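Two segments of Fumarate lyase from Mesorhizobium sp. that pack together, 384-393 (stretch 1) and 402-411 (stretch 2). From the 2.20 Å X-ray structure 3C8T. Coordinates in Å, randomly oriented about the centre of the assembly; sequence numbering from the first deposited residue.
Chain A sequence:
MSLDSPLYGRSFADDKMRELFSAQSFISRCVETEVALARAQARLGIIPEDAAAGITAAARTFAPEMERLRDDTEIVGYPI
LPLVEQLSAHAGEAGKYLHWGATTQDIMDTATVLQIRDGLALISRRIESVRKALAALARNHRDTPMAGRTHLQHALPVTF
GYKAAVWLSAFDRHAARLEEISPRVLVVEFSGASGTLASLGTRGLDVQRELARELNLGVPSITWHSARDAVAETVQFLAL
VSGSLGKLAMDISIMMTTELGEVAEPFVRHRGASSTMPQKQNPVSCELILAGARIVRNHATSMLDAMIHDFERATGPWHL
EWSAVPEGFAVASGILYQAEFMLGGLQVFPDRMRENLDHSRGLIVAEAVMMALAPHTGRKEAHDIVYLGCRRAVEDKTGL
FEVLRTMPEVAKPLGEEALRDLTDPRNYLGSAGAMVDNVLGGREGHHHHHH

Stretch 1 384-393: DIVYLGCRRA
Stretch 2 402-411: EVLRTMPEVA

Packing of two segments of one chain of a fumarate lyase, residues 384-393 against 402-411, by van der Waals contact, with no hydrogen bond between them; 440 Å² is buried, both sides summed. Stretch 1 is helix throughout, phi/psi near -65/-42, its backbone N-H groups bonded four residues back, as from Gly389 N to Ile385 O (2.9 Å) and Ala393 N to Gly389 O (3.0 Å). Stretch 2 enters as helix, passes through a type I turn from Leu404 to Met407 (Met407 N to Leu404 O, 3.0 Å), and starts a new helix at Pro408, with Met407 (phi/psi -109/94) at the N-cap position. Thr406, chi1 p, ties the turn back through OG1 to Val403 O (2.9 Å), while Arg405 NH1 forms a salt bridge with Glu402 OE2 (2.8 Å), outside the contact.

The stretches run in opposite senses: CA of Ile385 lies 7.6 Å from CA of Val410, CA of Gly389 5.9 Å from CA of Leu404, and CA of Ala393 5.9 Å from CA of Val403. The close approach at the middle depends on Gly389, the hollow in the helix surface. Leu404 (m, t) starts sideways but brings CD2 to 4.0 Å from Gly389 CA; an ideal CB on this glycine would sit 2.5 Å from that methyl, a clash. Met407 SD also reaches Gly389 CA, at 3.8 Å.

Met407 is the long bump. Its CA-to-CB bond points toward stretch 1, and the m, t, p rotamer carries CE to 3.4 Å from Ile385 O and 3.9 Å from Ile385 CG2. Leu388 (t, p) begins sideways, yet its CD2 comes within 4.4 Å of Met407 CE. The unbranched thioether reaches in to Gly389 with SD, and its last bond then turns CE along the helix to Ile385. Ile385 (m, t) is the answering bump: its CG2 meets Val410 CG2 at 3.2 Å, a tight methyl contact, and Glu409 CG at 3.9 Å, so the aliphatic part of the glutamate serves as packing surface.

At the other end, Val403 (chi1 t) spreads two methyls over the helix. CG1 lies 3.5 Å from Gly389 O and 3.8 Å from Arg392 CB; CG2 lies 3.4 Å from Ala393 CA and 3.7 Å from Ala393 CB. Ala393, its CB sideways, adds only a single methyl here, and Val403 CG2 rests against it and the backbone CA. Exposed Arg392, nearly extended (m, t, t), flanks the apolar patch, with NH1 3.9 Å from Met407 SD, the sulfur placed obliquely to the guanidinium.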

ATOM      1  N   ASP A 384      24.622  39.742  -2.882  1.00 45.49           N
ATOM      2  CA  ASP A 384      23.835  40.656  -3.711  1.00 45.55           C
ATOM      3  C   ASP A 384      24.497  41.013  -5.034  1.00 44.09           C
ATOM      4  O   ASP A 384      23.830  40.997  -6.072  1.00 43.79           O
ATOM      5  CB  ASP A 384      23.407  41.912  -2.939  1.00 46.77           C
ATOM      6  CG  ASP A 384      22.323  41.613  -1.888  1.00 49.05           C
ATOM      7  OD1 ASP A 384      21.236  41.121  -2.260  1.00 50.91           O
ATOM      8  OD2 ASP A 384      22.557  41.881  -0.690  1.00 51.43           O
ATOM      9  N   ILE A 385      25.796  41.292  -5.004  1.00 42.98           N
ATOM     10  CA  ILE A 385      26.564  41.645  -6.223  1.00 42.34           C
ATOM     11  C   ILE A 385      26.525  40.521  -7.284  1.00 41.90           C
ATOM     12  O   ILE A 385      26.272  40.777  -8.468  1.00 41.19           O
ATOM     13  CB  ILE A 385      28.045  42.020  -5.857  1.00 42.23           C
ATOM     14  CG1 ILE A 385      28.059  43.315  -5.033  1.00 43.16           C
ATOM     15  CG2 ILE A 385      28.940  42.115  -7.119  1.00 39.94           C
ATOM     16  CD1 ILE A 385      29.378  43.639  -4.313  1.00 42.19           C
ATOM     17  N   VAL A 386      26.766  39.286  -6.831  1.00 41.30           N
ATOM     18  CA  VAL A 386      26.895  38.130  -7.711  1.00 40.53           C
ATOM     19  C   VAL A 386      25.530  37.703  -8.215  1.00 41.06           C
ATOM     20  O   VAL A 386      25.410  37.282  -9.366  1.00 40.85           O
ATOM     21  CB  VAL A 386      27.588  36.915  -7.006  1.00 40.93           C
ATOM     22  CG1 VAL A 386      27.550  35.631  -7.912  1.00 40.84           C
ATOM     23  CG2 VAL A 386      29.023  37.241  -6.557  1.00 38.22           C
ATOM     24  N   TYR A 387      24.501  37.768  -7.364  1.00 41.10           N
ATOM     25  CA  TYR A 387      23.143  37.442  -7.833  1.00 42.23           C
ATOM     26  C   TYR A 387      22.682  38.448  -8.921  1.00 42.55           C
ATOM     27  O   TYR A 387      22.073  38.067  -9.914  1.00 43.39           O
ATOM     28  CB  TYR A 387      22.138  37.347  -6.674  1.00 42.51           C
ATOM     29  N   LEU A 388      23.020  39.719  -8.736  1.00 43.15           N
ATOM     30  CA  LEU A 388      22.878  40.740  -9.765  1.00 43.60           C
ATOM     31  C   LEU A 388      23.673  40.406 -11.036  1.00 43.30           C
ATOM     32  O   LEU A 388      23.158  40.548 -12.158  1.00 43.78           O
ATOM     33  CB  LEU A 388      23.316  42.104  -9.207  1.00 43.63           C
ATOM     34  CG  LEU A 388      23.181  43.352 -10.097  1.00 45.64           C
ATOM     35  CD1 LEU A 388      21.755  43.555 -10.611  1.00 47.86           C
ATOM     36  CD2 LEU A 388      23.689  44.623  -9.407  1.00 44.55           C
ATOM     37  N   GLY A 389      24.928  39.998 -10.876  1.00 42.80           N
ATOM     38  CA  GLY A 389      25.727  39.515 -12.008  1.00 42.40           C
ATOM     39  C   GLY A 389      25.043  38.341 -12.708  1.00 42.53           C
ATOM     40  O   GLY A 389      25.030  38.279 -13.932  1.00 41.93           O
ATOM     41  N   CYS A 390      24.463  37.423 -11.920  1.00 43.11           N
ATOM     42  CA  CYS A 390      23.739  36.262 -12.438  1.00 43.96           C
ATOM     43  C   CYS A 390      22.441  36.622 -13.173  1.00 46.00           C
ATOM     44  O   CYS A 390      22.164  36.048 -14.239  1.00 45.37           O
ATOM     45  CB  CYS A 390      23.432  35.263 -11.321  1.00 44.12           C
ATOM     46  SG  CYS A 390      24.867  34.353 -10.674  1.00 42.30           S
ATOM     47  N   ARG A 391      21.635  37.548 -12.613  1.00 47.15           N
ATOM     48  CA  ARG A 391      20.421  37.994 -13.312  1.00 49.13           C
ATOM     49  C   ARG A 391      20.765  38.585 -14.675  1.00 48.31           C
ATOM     50  O   ARG A 391      20.072  38.321 -15.666  1.00 48.95           O
ATOM     51  CB  ARG A 391      19.595  39.005 -12.490  1.00 49.41           C
ATOM     52  CG  ARG A 391      19.193  38.515 -11.096  1.00 52.57           C
ATOM     53  CD  ARG A 391      18.086  39.373 -10.442  1.00 53.08           C
ATOM     54  NE  ARG A 391      16.749  38.985 -10.915  1.00 61.11           N
ATOM     55  CZ  ARG A 391      15.639  38.977 -10.160  1.00 64.22           C
ATOM     56  NH1 ARG A 391      15.694  39.337  -8.877  1.00 65.24           N
ATOM     57  NH2 ARG A 391      14.464  38.609 -10.688  1.00 63.25           N
ATOM     58  N   ARG A 392      21.847  39.358 -14.740  1.00 47.95           N
ATOM     59  CA  ARG A 392      22.259  39.993 -15.998  1.00 47.54           C
ATOM     60  C   ARG A 392      22.833  39.024 -17.009  1.00 47.64           C
ATOM     61  O   ARG A 392      22.632  39.205 -18.200  1.00 48.33           O
ATOM     62  CB  ARG A 392      23.262  41.119 -15.764  1.00 47.24           C
ATOM     63  CG  ARG A 392      22.709  42.309 -15.023  1.00 46.19           C
ATOM     64  CD  ARG A 392      23.844  43.204 -14.539  1.00 45.12           C
ATOM     65  NE  ARG A 392      23.306  44.371 -13.868  1.00 45.40           N
ATOM     66  CZ  ARG A 392      24.035  45.320 -13.291  1.00 48.99           C
ATOM     67  NH1 ARG A 392      25.372  45.259 -13.289  1.00 46.46           N
ATOM     68  NH2 ARG A 392      23.415  46.345 -12.708  1.00 49.87           N
ATOM     69  N   ALA A 393      23.582  38.024 -16.551  1.00 48.12           N
ATOM     70  CA  ALA A 393      24.114  36.995 -17.450  1.00 48.56           C
ATOM     71  C   ALA A 393      22.950  36.258 -18.151  1.00 49.19           C
ATOM     72  O   ALA A 393      22.972  36.058 -19.376  1.00 49.29           O
ATOM     73  CB  ALA A 393      24.999  36.028 -16.672  1.00 48.06           C
ATOM     74  N   GLU A 402      31.786  37.075 -18.425  1.00 38.31           N
ATOM     75  CA  GLU A 402      31.624  38.250 -19.273  1.00 39.92           C
ATOM     76  C   GLU A 402      30.759  39.354 -18.628  1.00 39.01           C
ATOM     77  O   GLU A 402      30.913  40.512 -18.956  1.00 38.30           O
ATOM     78  CB  GLU A 402      31.100  37.904 -20.672  1.00 40.21           C
ATOM     79  CG  GLU A 402      31.914  36.867 -21.530  1.00 47.04           C
ATOM     80  CD  GLU A 402      33.410  37.198 -21.799  1.00 54.59           C
ATOM     81  OE1 GLU A 402      34.132  36.264 -22.267  1.00 58.29           O
ATOM     82  OE2 GLU A 402      33.871  38.354 -21.582  1.00 57.30           O
ATOM     83  N   VAL A 403      29.868  39.005 -17.707  1.00 39.60           N
ATOM     84  CA  VAL A 403      29.120  40.037 -16.972  1.00 39.93           C
ATOM     85  C   VAL A 403      29.984  40.579 -15.836  1.00 41.07           C
ATOM     86  O   VAL A 403      30.179  41.806 -15.725  1.00 42.21           O
ATOM     87  CB  VAL A 403      27.767  39.516 -16.442  1.00 40.35           C
ATOM     88  CG1 VAL A 403      27.045  40.575 -15.620  1.00 38.90           C
ATOM     89  CG2 VAL A 403      26.858  39.075 -17.603  1.00 39.52           C
ATOM     90  N   LEU A 404      30.559  39.679 -15.033  1.00 41.70           N
ATOM     91  CA  LEU A 404      31.289  40.071 -13.804  1.00 42.49           C
ATOM     92  C   LEU A 404      32.524  40.935 -14.032  1.00 42.26           C
ATOM     93  O   LEU A 404      32.856  41.798 -13.212  1.00 41.69           O
ATOM     94  CB  LEU A 404      31.673  38.842 -12.953  1.00 42.48           C
ATOM     95  CG  LEU A 404      30.539  38.017 -12.334  1.00 43.86           C
ATOM     96  CD1 LEU A 404      31.137  36.842 -11.562  1.00 41.02           C
ATOM     97  CD2 LEU A 404      29.586  38.859 -11.462  1.00 42.85           C
ATOM     98  N   ARG A 405      33.191  40.680 -15.148  1.00 42.90           N
ATOM     99  CA  ARG A 405      34.398  41.389 -15.553  1.00 43.87           C
ATOM    100  C   ARG A 405      34.165  42.890 -15.770  1.00 43.96           C
ATOM    101  O   ARG A 405      35.112  43.673 -15.690  1.00 45.28           O
ATOM    102  CB  ARG A 405      34.944  40.772 -16.855  1.00 43.72           C
ATOM    103  CG  ARG A 405      34.356  41.402 -18.127  1.00 44.98           C
ATOM    104  CD  ARG A 405      34.884  40.770 -19.401  1.00 46.17           C
ATOM    105  NE  ARG A 405      36.328  40.907 -19.584  1.00 46.70           N
ATOM    106  CZ  ARG A 405      37.004  40.370 -20.601  1.00 49.22           C
ATOM    107  NH1 ARG A 405      36.367  39.664 -21.543  1.00 47.50           N
ATOM    108  NH2 ARG A 405      38.326  40.543 -20.680  1.00 49.79           N
ATOM    109  N   THR A 406      32.928  43.286 -16.074  1.00 44.02           N
ATOM    110  CA  THR A 406      32.605  44.688 -16.351  1.00 44.08           C
ATOM    111  C   THR A 406      32.105  45.383 -15.077  1.00 44.96           C
ATOM    112  O   THR A 406      31.744  46.560 -15.135  1.00 45.22           O
ATOM    113  CB  THR A 406      31.499  44.858 -17.447  1.00 44.27           C
ATOM    114  OG1 THR A 406      30.225  44.420 -16.959  1.00 42.80           O
ATOM    115  CG2 THR A 406      31.836  44.120 -18.734  1.00 42.82           C
ATOM    116  N   MET A 407      32.086  44.649 -13.947  1.00 44.07           N
ATOM    117  CA  MET A 407      31.470  45.097 -12.706  1.00 43.02           C
ATOM    118  C   MET A 407      32.588  45.417 -11.699  1.00 44.39           C
ATOM    119  O   MET A 407      33.060  44.526 -10.997  1.00 44.36           O
ATOM    120  CB  MET A 407      30.502  44.006 -12.163  1.00 43.62           C
ATOM    121  CG  MET A 407      29.096  43.936 -12.847  1.00 42.09           C
ATOM    122  SD  MET A 407      27.984  42.562 -12.334  1.00 38.32           S
ATOM    123  CE  MET A 407      27.577  43.039 -10.660  1.00 38.22           C
ATOM    124  N   PRO A 408      33.024  46.696 -11.614  1.00 45.58           N
ATOM    125  CA  PRO A 408      34.277  46.948 -10.852  1.00 46.37           C
ATOM    126  C   PRO A 408      34.243  46.559  -9.365  1.00 46.97           C
ATOM    127  O   PRO A 408      35.296  46.297  -8.772  1.00 47.10           O
ATOM    128  CB  PRO A 408      34.512  48.469 -11.039  1.00 46.22           C
ATOM    129  CG  PRO A 408      33.710  48.820 -12.298  1.00 46.14           C
ATOM    130  CD  PRO A 408      32.470  47.951 -12.173  1.00 45.37           C
ATOM    131  N   GLU A 409      33.051  46.524  -8.772  1.00 47.75           N
ATOM    132  CA  GLU A 409      32.902  46.098  -7.385  1.00 48.18           C
ATOM    133  C   GLU A 409      33.241  44.597  -7.184  1.00 48.36           C
ATOM    134  O   GLU A 409      33.369  44.139  -6.049  1.00 48.33           O
ATOM    135  CB  GLU A 409      31.491  46.445  -6.862  1.00 48.59           C
ATOM    136  CG  GLU A 409      30.300  45.702  -7.510  1.00 50.28           C
ATOM    137  CD  GLU A 409      29.692  46.418  -8.732  1.00 55.35           C
ATOM    138  OE1 GLU A 409      28.437  46.429  -8.833  1.00 57.91           O
ATOM    139  OE2 GLU A 409      30.444  46.960  -9.588  1.00 54.36           O
ATOM    140  N   VAL A 410      33.383  43.847  -8.287  1.00 47.98           N
ATOM    141  CA  VAL A 410      33.894  42.470  -8.238  1.00 47.70           C
ATOM    142  C   VAL A 410      35.262  42.360  -8.928  1.00 47.71           C
ATOM    143  O   VAL A 410      36.203  41.790  -8.363  1.00 47.40           O
ATOM    144  CB  VAL A 410      32.960  41.438  -8.966  1.00 47.81           C
ATOM    145  CG1 VAL A 410      33.166  40.006  -8.404  1.00 46.72           C
ATOM    146  CG2 VAL A 410      31.527  41.854  -8.903  1.00 48.14           C
ATOM    147  N   ALA A 411      35.340  42.850 -10.167  1.00 47.70           N
ATOM    148  CA  ALA A 411      36.545  42.732 -10.998  1.00 48.26           C
ATOM    149  C   ALA A 411      37.800  43.300 -10.323  1.00 48.63           C
ATOM    150  O   ALA A 411      38.836  42.622 -10.279  1.00 49.12           O
ATOM    151  CB  ALA A 411      36.328  43.354 -12.346  1.00 47.72           C
TER